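Local atomic coordinates of FMN reductase (NADPH) (PDB entry 3N2S), a protein that uses NADPH to reduce flavin mononucleotide, and also reduces nitroaromatic compounds, quinones and azo dyes. Residues A81-Y84 / R85-Q88; E105-M108 / V109-D113; N238-V241 / K242-F246. All coordinates share one frame; numbering follows the deposited sequence.

Interaction 1: A81-Y84 / R85-Q88; sequences ADLY and RHQQ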
loop_
_atom_site.group_PDB
_atom_site.type_symbol
_atom_site.label_atom_id
_atom_site.label_comp_id
_atom_site.label_asym_id
_atom_site.label_seq_id
_atom_site.Cartn_x
_atom_site.Cartn_y
_atom_site.Cartn_z
ATOM N N ALA A 81 -0.536 -6.612 8.621
ATOM C CA ALA A 81 -0.510 -7.669 7.616
ATOM C C ALA A 81 -1.121 -8.836 8.398
ATOM O O ALA A 81 -0.789 -9.018 9.580
ATOM C CB ALA A 81 0.929 -7.979 7.204
ATOM N N ASP A 82 -2.087 -9.551 7.811
ATOM C CA ASP A 82 -2.767 -10.640 8.521
ATOM C C ASP A 82 -2.915 -11.883 7.657
ATOM O O ASP A 82 -3.700 -11.887 6.714
ATOM C CB ASP A 82 -4.157 -10.178 9.053
ATOM C CG ASP A 82 -4.906 -11.152 9.966
ATOM O OD1 ASP A 82 -4.680 -12.371 9.854
ATOM O OD2 ASP A 82 -5.797 -10.700 10.714
ATOM N N LEU A 83 -2.210 -12.946 8.039
ATOM C CA LEU A 83 -2.320 -14.272 7.407
ATOM C C LEU A 83 -2.806 -15.301 8.442
ATOM O O LEU A 83 -2.963 -16.494 8.142
ATOM C CB LEU A 83 -1.010 -14.670 6.733
ATOM C CG LEU A 83 -0.638 -13.811 5.494
ATOM C CD1 LEU A 83 0.745 -14.098 4.998
ATOM C CD2 LEU A 83 -1.662 -13.966 4.371
ATOM N N TYR A 84 -3.082 -14.816 9.657
ATOM C CA TYR A 84 -3.606 -15.638 10.763
ATOM C C TYR A 84 -5.031 -16.105 10.436
ATOM O O TYR A 84 -5.382 -17.259 10.699
ATOM C CB TYR A 84 -3.562 -14.848 12.063
ATOM C CG TYR A 84 -4.229 -15.520 13.247
ATOM C CD1 TYR A 84 -3.536 -16.432 14.037
ATOM C CD2 TYR A 84 -5.530 -15.191 13.619
ATOM C CE1 TYR A 84 -4.126 -17.014 15.161
ATOM C CE2 TYR A 84 -6.131 -15.766 14.743
ATOM C CZ TYR A 84 -5.420 -16.668 15.517
ATOM O OH TYR A 84 -6.017 -17.256 16.610
ATOM N N ARG A 85 -5.843 -15.207 9.841
ATOM C CA ARG A 85 -7.213 -15.493 9.396
ATOM C C ARG A 85 -7.202 -16.729 8.474
ATOM O O ARG A 85 -8.000 -17.650 8.666
ATOM C CB ARG A 85 -7.752 -14.267 8.629
ATOM C CG ARG A 85 -9.177 -14.414 8.051
ATOM C CD ARG A 85 -9.672 -13.149 7.352
ATOM N NE ARG A 85 -9.700 -12.011 8.281
ATOM C CZ ARG A 85 -8.937 -10.925 8.165
ATOM N NH1 ARG A 85 -8.122 -10.786 7.123
ATOM N NH2 ARG A 85 -8.988 -9.971 9.083
ATOM N N HIS A 86 -6.246 -16.762 7.538
ATOM C CA HIS A 86 -6.039 -17.814 6.537
ATOM C C HIS A 86 -5.532 -19.098 7.205
ATOM O O HIS A 86 -6.031 -20.182 6.897
ATOM C CB HIS A 86 -5.124 -17.284 5.405
ATOM C CG HIS A 86 -5.555 -15.916 4.947
ATOM N ND1 HIS A 86 -5.250 -14.769 5.683
ATOM C CD2 HIS A 86 -6.356 -15.565 3.920
ATOM C CE1 HIS A 86 -5.850 -13.766 5.058
ATOM N NE2 HIS A 86 -6.516 -14.198 3.984
ATOM N N GLN A 87 -4.595 -18.968 8.167
ATOM C CA GLN A 87 -4.111 -20.112 8.950
ATOM C C GLN A 87 -5.292 -20.772 9.680
ATOM O O GLN A 87 -5.462 -21.982 9.582
ATOM C CB GLN A 87 -3.068 -19.662 9.989
ATOM C CG GLN A 87 -2.423 -20.840 10.728
ATOM C CD GLN A 87 -1.733 -20.461 12.011
ATOM O OE1 GLN A 87 -2.042 -19.452 12.666
ATOM N NE2 GLN A 87 -0.796 -21.302 12.419
ATOM N N GLN A 88 -6.101 -19.970 10.408
ATOM C CA GLN A 88 -7.250 -20.468 11.186
ATOM C C GLN A 88 -8.409 -21.008 10.335
ATOM O O GLN A 88 -9.037 -22.001 10.702
ATOM C CB GLN A 88 -7.746 -19.410 12.168
ATOM C CG GLN A 88 -6.786 -19.099 13.329
ATOM C CD GLN A 88 -6.433 -20.232 14.283
ATOM O OE1 GLN A 88 -5.360 -20.213 14.904
ATOM N NE2 GLN A 88 -7.335 -21.192 14.492
#
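After D82 the backbone leaves strand 75-82 and, through L83, enters the first helical turn, closed by Q87 N to L83 O (3.0 Å) and Q88 N to Y84 O (2.8 Å). Just before this turn D82 folds its carboxylate over the amides that begin it. With CG anti to the backbone N (chi1 -173°), the group reaches forward along the chain, and OD1 takes a nearly straight bond from R85 N (3.1 Å, N-H...O 167°) on its syn side. The same oxygen receives a weak bond from Y84 N. This is side-chain capping of a helix start, here where helix 84-92 begins in the nitroreductase fold. The other oxygen, OD2, lies over a face of the R85 guanidinium, 3.7 Å from NH2; no N-H points at it, and the salt bridge is long and purely electrostatic. Y187 of the second subunit and S47 hydrogen-bond this oxygen, while R85 turns its own N-H groups to Y46 O and to A180 O of the second subunit. On the next turn chi1 of Q88 (-69°) sets CG over one face of the Y84 ring, 3.7 Å from the centroid, a CH-pi contact; a bend at chi2 carries OE1 toward CE1. The H86 ring instead meets D82 O at its edge, CE1 lying 3.3 Å away, and gives its NE2 hydrogen bond to V43 O.

Interaction 2: E105-M108 / V109-D113; sequences EMFM and VSLID
F107 and L111 meet one helical turn apart, on the buried start of helix 104-127 in the alpha-beta-alpha sandwich of this flavoenzyme. A first torsion with CG anti to the backbone N (177°) swings the phenyl ring from CB toward the L111 side, where CE1 comes to 3.4 Å from L111 CD1. Both leucine methyls approach from the same side of the ring, CD2 over the face and CD1 nearest CE1, while CD1 also rests against the F107 carbonyl oxygen. Neighbouring S110 places OG between its own backbone N and carbonyl carbon (chi1 60°), where the hydroxyl looks back at two carbonyls, M106 O at 3.1 Å and F107 O at 3.2 Å; either could accept its one proton. On another side of the helix, E105 is bent, so that OE2 lies 3.6 Å from V109 CG2, the branch that also touches E105 O. That carboxylate oxygen is nevertheless committed elsewhere, through salt bridges to R234 and R139 of the second subunit, so the buried charge is answered across the dimer interface. Farther along, I112 touches a bound FMN and belongs to its pocket. Behind that contact, the isoleucine rests its side chain on the preceding turn, with CG1 only 3.3 Å from M108 O, the carbonyl to which I112 N is hydrogen-bonded.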
loop_
_atom_site.group_PDB
_atom_site.type_symbol
_atom_site.label_atom_id
_atom_site.label_comp_id
_atom_site.label_asym_id
_atom_site.label_seq_id
_atom_site.Cartn_x
_atom_site.Cartn_y
_atom_site.Cartn_z
ATOM N N GLU A 105 6.556 -13.782 -1.314
ATOM C CA GLU A 105 5.349 -13.480 -2.091
ATOM C C GLU A 105 4.158 -13.118 -1.178
ATOM O O GLU A 105 3.559 -12.068 -1.363
ATOM C CB GLU A 105 4.977 -14.634 -3.061
ATOM C CG GLU A 105 3.632 -14.437 -3.764
ATOM C CD GLU A 105 3.417 -13.230 -4.678
ATOM O OE1 GLU A 105 4.375 -12.475 -4.963
ATOM O OE2 GLU A 105 2.276 -13.072 -5.163
HETATM N N MSE A 106 3.862 -13.950 -0.172
HETATM C CA MSE A 106 2.729 -13.699 0.737
HETATM C C MSE A 106 2.982 -12.468 1.622
HETATM O O MSE A 106 2.034 -11.797 2.009
HETATM C CB MSE A 106 2.398 -14.920 1.615
HETATM C CG MSE A 106 1.751 -16.072 0.847
HETATM SE SE MSE A 106 0.265 -15.485 -0.282
HETATM C CE MSE A 106 0.947 -16.228 -1.954
ATOM N N PHE A 107 4.266 -12.174 1.921
ATOM C CA PHE A 107 4.627 -10.991 2.709
ATOM C C PHE A 107 4.334 -9.730 1.869
ATOM O O PHE A 107 3.737 -8.774 2.358
ATOM C CB PHE A 107 6.094 -11.072 3.131
ATOM C CG PHE A 107 6.629 -9.875 3.887
ATOM C CD1 PHE A 107 6.113 -9.532 5.134
ATOM C CD2 PHE A 107 7.721 -9.164 3.408
ATOM C CE1 PHE A 107 6.669 -8.488 5.876
ATOM C CE2 PHE A 107 8.263 -8.110 4.140
ATOM C CZ PHE A 107 7.722 -7.769 5.362
HETATM N N MSE A 108 4.670 -9.775 0.588
HETATM C CA MSE A 108 4.375 -8.661 -0.322
HETATM C C MSE A 108 2.859 -8.486 -0.488
HETATM O O MSE A 108 2.344 -7.366 -0.394
HETATM C CB MSE A 108 5.053 -8.899 -1.682
HETATM C CG MSE A 108 6.555 -8.909 -1.587
HETATM SE SE MSE A 108 7.394 -9.190 -3.333
HETATM C CE MSE A 108 7.100 -7.502 -4.033
ATOM N N VAL A 109 2.141 -9.604 -0.643
ATOM C CA VAL A 109 0.684 -9.597 -0.803
ATOM C C VAL A 109 0.008 -8.913 0.386
ATOM O O VAL A 109 -0.821 -8.001 0.194
ATOM C CB VAL A 109 0.130 -11.034 -1.086
ATOM C CG1 VAL A 109 -1.360 -11.133 -0.771
ATOM C CG2 VAL A 109 0.412 -11.446 -2.544
ATOM N N SER A 110 0.367 -9.334 1.600
ATOM C CA SER A 110 -0.266 -8.795 2.812
ATOM C C SER A 110 0.075 -7.323 3.078
ATOM O O SER A 110 -0.822 -6.573 3.463
ATOM C CB SER A 110 0.028 -9.682 4.026
ATOM O OG SER A 110 1.421 -9.782 4.270
ATOM N N LEU A 111 1.335 -6.898 2.817
ATOM C CA LEU A 111 1.743 -5.501 2.983
ATOM C C LEU A 111 0.994 -4.591 2.009
ATOM O O LEU A 111 0.496 -3.540 2.412
ATOM C CB LEU A 111 3.258 -5.339 2.782
ATOM C CG LEU A 111 4.094 -5.246 4.069
ATOM C CD1 LEU A 111 4.022 -6.546 4.858
ATOM C CD2 LEU A 111 5.535 -4.937 3.740
ATOM N N ILE A 112 0.916 -5.000 0.733
ATOM C CA ILE A 112 0.211 -4.232 -0.303
ATOM C C ILE A 112 -1.292 -4.160 0.030
ATOM O O ILE A 112 -1.870 -3.083 -0.023
ATOM C CB ILE A 112 0.511 -4.778 -1.727
ATOM C CG1 ILE A 112 2.021 -4.537 -2.075
ATOM C CG2 ILE A 112 -0.432 -4.133 -2.775
ATOM C CD1 ILE A 112 2.560 -5.413 -3.237
ATOM N N ASP A 113 -1.910 -5.294 0.398
ATOM C CA ASP A 113 -3.343 -5.310 0.744
ATOM C C ASP A 113 -3.648 -4.320 1.876
ATOM O O ASP A 113 -4.594 -3.551 1.770
ATOM C CB ASP A 113 -3.786 -6.725 1.149
ATOM C CG ASP A 113 -4.508 -7.517 0.063
ATOM O OD1 ASP A 113 -4.296 -7.221 -1.141
ATOM O OD2 ASP A 113 -5.276 -8.435 0.417
#

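Interaction 3: N238-V241 / K242-F246; sequences NDYV and KEKGF
V241 and F246 close the end of helix 237-243 through the backbone: F246 N bonds to V241 O at 3.1 Å, and K244 N adds a weak bond to the same oxygen. Inside this wrap G245 N reaches back to K242 O (3.0 Å). The two bonds F246 N to V241 O and G245 N to K242 O, with the positive phi of G245 (94°), make a Schellman motif. A CB at this residue would be pressed against the carbonyl oxygen of K244, which accounts for the glycine. Ahead of the turn, E243 N to D239 O (3.1 Å) and K244 N to Y240 O (3.2 Å) continue the helical pattern.

Side-chain packing gathers largely round Y240. K244, bent at chi2 and chi3, passes its aliphatic chain obliquely by the ring, with CG 3.6 Å from CE2 and CE 3.4 Å from the phenolic OH, which is hydrogen-bonded to T146. The E243 carboxylate stands obliquely to the same ring, OE1 3.8 Å from CD1 and the two planes 64° apart. Apart from this group, K242 trails its methylenes along N238 O, CE at 3.4 Å, before NZ turns to N247 O.

Y240 faces helix 142-149, and V241 and F246 pack on L156 of strand 155-164, where the C-terminal helix meets the sheet; N238 OD1 takes a hydrogen bond from T104 N of the second subunit.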
loop_
_atom_site.group_PDB
_atom_site.type_symbol
_atom_site.label_atom_id
_atom_site.label_comp_id
_atom_site.label_asym_id
_atom_site.label_seq_id
_atom_site.Cartn_x
_atom_site.Cartn_y
_atom_site.Cartn_z
ATOM N N ASN A 238 14.713 -7.656 10.127
ATOM C CA ASN A 238 15.175 -8.746 9.243
ATOM C C ASN A 238 14.798 -10.094 9.856
ATOM O O ASN A 238 14.188 -10.932 9.183
ATOM C CB ASN A 238 16.707 -8.671 9.045
ATOM C CG ASN A 238 17.201 -7.472 8.287
ATOM O OD1 ASN A 238 16.434 -6.619 7.818
ATOM N ND2 ASN A 238 18.514 -7.369 8.171
ATOM N N ASP A 239 15.092 -10.258 11.170
ATOM C CA ASP A 239 14.780 -11.472 11.907
ATOM C C ASP A 239 13.417 -11.428 12.542
ATOM O O ASP A 239 12.772 -12.471 12.590
ATOM C CB ASP A 239 15.843 -11.761 12.986
ATOM C CG ASP A 239 17.233 -11.978 12.402
ATOM O OD1 ASP A 239 17.346 -12.675 11.358
ATOM O OD2 ASP A 239 18.199 -11.446 12.971
ATOM N N TYR A 240 12.984 -10.258 13.073
ATOM C CA TYR A 240 11.686 -10.164 13.752
ATOM C C TYR A 240 10.496 -10.506 12.857
ATOM O O TYR A 240 9.581 -11.194 13.322
ATOM C CB TYR A 240 11.484 -8.828 14.493
ATOM C CG TYR A 240 10.219 -8.826 15.316
ATOM C CD1 TYR A 240 10.186 -9.412 16.577
ATOM C CD2 TYR A 240 9.027 -8.328 14.795
ATOM C CE1 TYR A 240 9.007 -9.481 17.306
ATOM C CE2 TYR A 240 7.838 -8.403 15.511
ATOM C CZ TYR A 240 7.837 -8.968 16.770
ATOM O OH TYR A 240 6.660 -9.045 17.466
ATOM N N VAL A 241 10.496 -10.044 11.582
ATOM C CA VAL A 241 9.370 -10.399 10.695
ATOM C C VAL A 241 9.254 -11.933 10.506
ATOM O O VAL A 241 8.151 -12.463 10.510
ATOM C CB VAL A 241 9.268 -9.587 9.370
ATOM C CG1 VAL A 241 9.323 -8.083 9.631
ATOM C CG2 VAL A 241 10.318 -10.004 8.359
ATOM N N LYS A 242 10.406 -12.624 10.387
ATOM C CA LYS A 242 10.513 -14.091 10.262
ATOM C C LYS A 242 9.964 -14.791 11.501
ATOM O O LYS A 242 9.269 -15.796 11.366
ATOM C CB LYS A 242 11.974 -14.508 10.006
ATOM C CG LYS A 242 12.507 -14.079 8.645
ATOM C CD LYS A 242 13.988 -14.377 8.508
ATOM C CE LYS A 242 14.597 -13.737 7.279
ATOM N NZ LYS A 242 14.169 -14.390 6.006
ATOM N N GLU A 243 10.235 -14.226 12.707
ATOM C CA GLU A 243 9.751 -14.707 14.003
ATOM C C GLU A 243 8.216 -14.686 14.031
ATOM O O GLU A 243 7.602 -15.541 14.668
ATOM C CB GLU A 243 10.332 -13.828 15.137
ATOM C CG GLU A 243 10.055 -14.290 16.561
ATOM C CD GLU A 243 10.629 -13.389 17.644
ATOM O OE1 GLU A 243 11.716 -12.805 17.427
ATOM O OE2 GLU A 243 9.992 -13.271 18.715
ATOM N N LYS A 244 7.594 -13.718 13.325
ATOM C CA LYS A 244 6.144 -13.591 13.263
ATOM C C LYS A 244 5.497 -14.425 12.164
ATOM O O LYS A 244 4.275 -14.423 12.036
ATOM C CB LYS A 244 5.725 -12.106 13.193
ATOM C CG LYS A 244 6.006 -11.338 14.486
ATOM C CD LYS A 244 5.003 -11.628 15.604
ATOM C CE LYS A 244 5.639 -12.260 16.806
ATOM N NZ LYS A 244 4.666 -12.400 17.920
ATOM N N GLY A 245 6.308 -15.143 11.401
ATOM C CA GLY A 245 5.844 -16.031 10.346
ATOM C C GLY A 245 5.797 -15.435 8.960
ATOM O O GLY A 245 5.032 -15.908 8.122
ATOM N N PHE A 246 6.636 -14.421 8.672
ATOM C CA PHE A 246 6.645 -13.805 7.348
ATOM C C PHE A 246 8.008 -13.799 6.712
ATOM O O PHE A 246 9.014 -13.732 7.412
ATOM C CB PHE A 246 6.190 -12.321 7.436
ATOM C CG PHE A 246 4.753 -12.114 7.831
ATOM C CD1 PHE A 246 3.771 -11.929 6.864
ATOM C CD2 PHE A 246 4.380 -12.067 9.174
ATOM C CE1 PHE A 246 2.435 -11.711 7.230
ATOM C CE2 PHE A 246 3.053 -11.842 9.535
ATOM C CZ PHE A 246 2.088 -11.676 8.557
#

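In the fold
Each of the three contacts is local, closing only a single turn, and along the chain they stand in series: none nests in or crosses another. Interaction 1 comes first, where strand 75-82 hands over to helix 84-92; interaction 2 follows at the start of helix 104-127, and interaction 3 at the end of helix 237-243, near the C terminus. Though far apart in sequence, they meet in space. A81 and L83 pack against M106, S110 and L111, and F246 of interaction 3 touches both others, lying against A81 and L83 on one hand and F107 and S110 on the other. An inner strand of the sheet, the long helix and the C-terminal turn are thereby joined, and all three interactions also reach the second subunit.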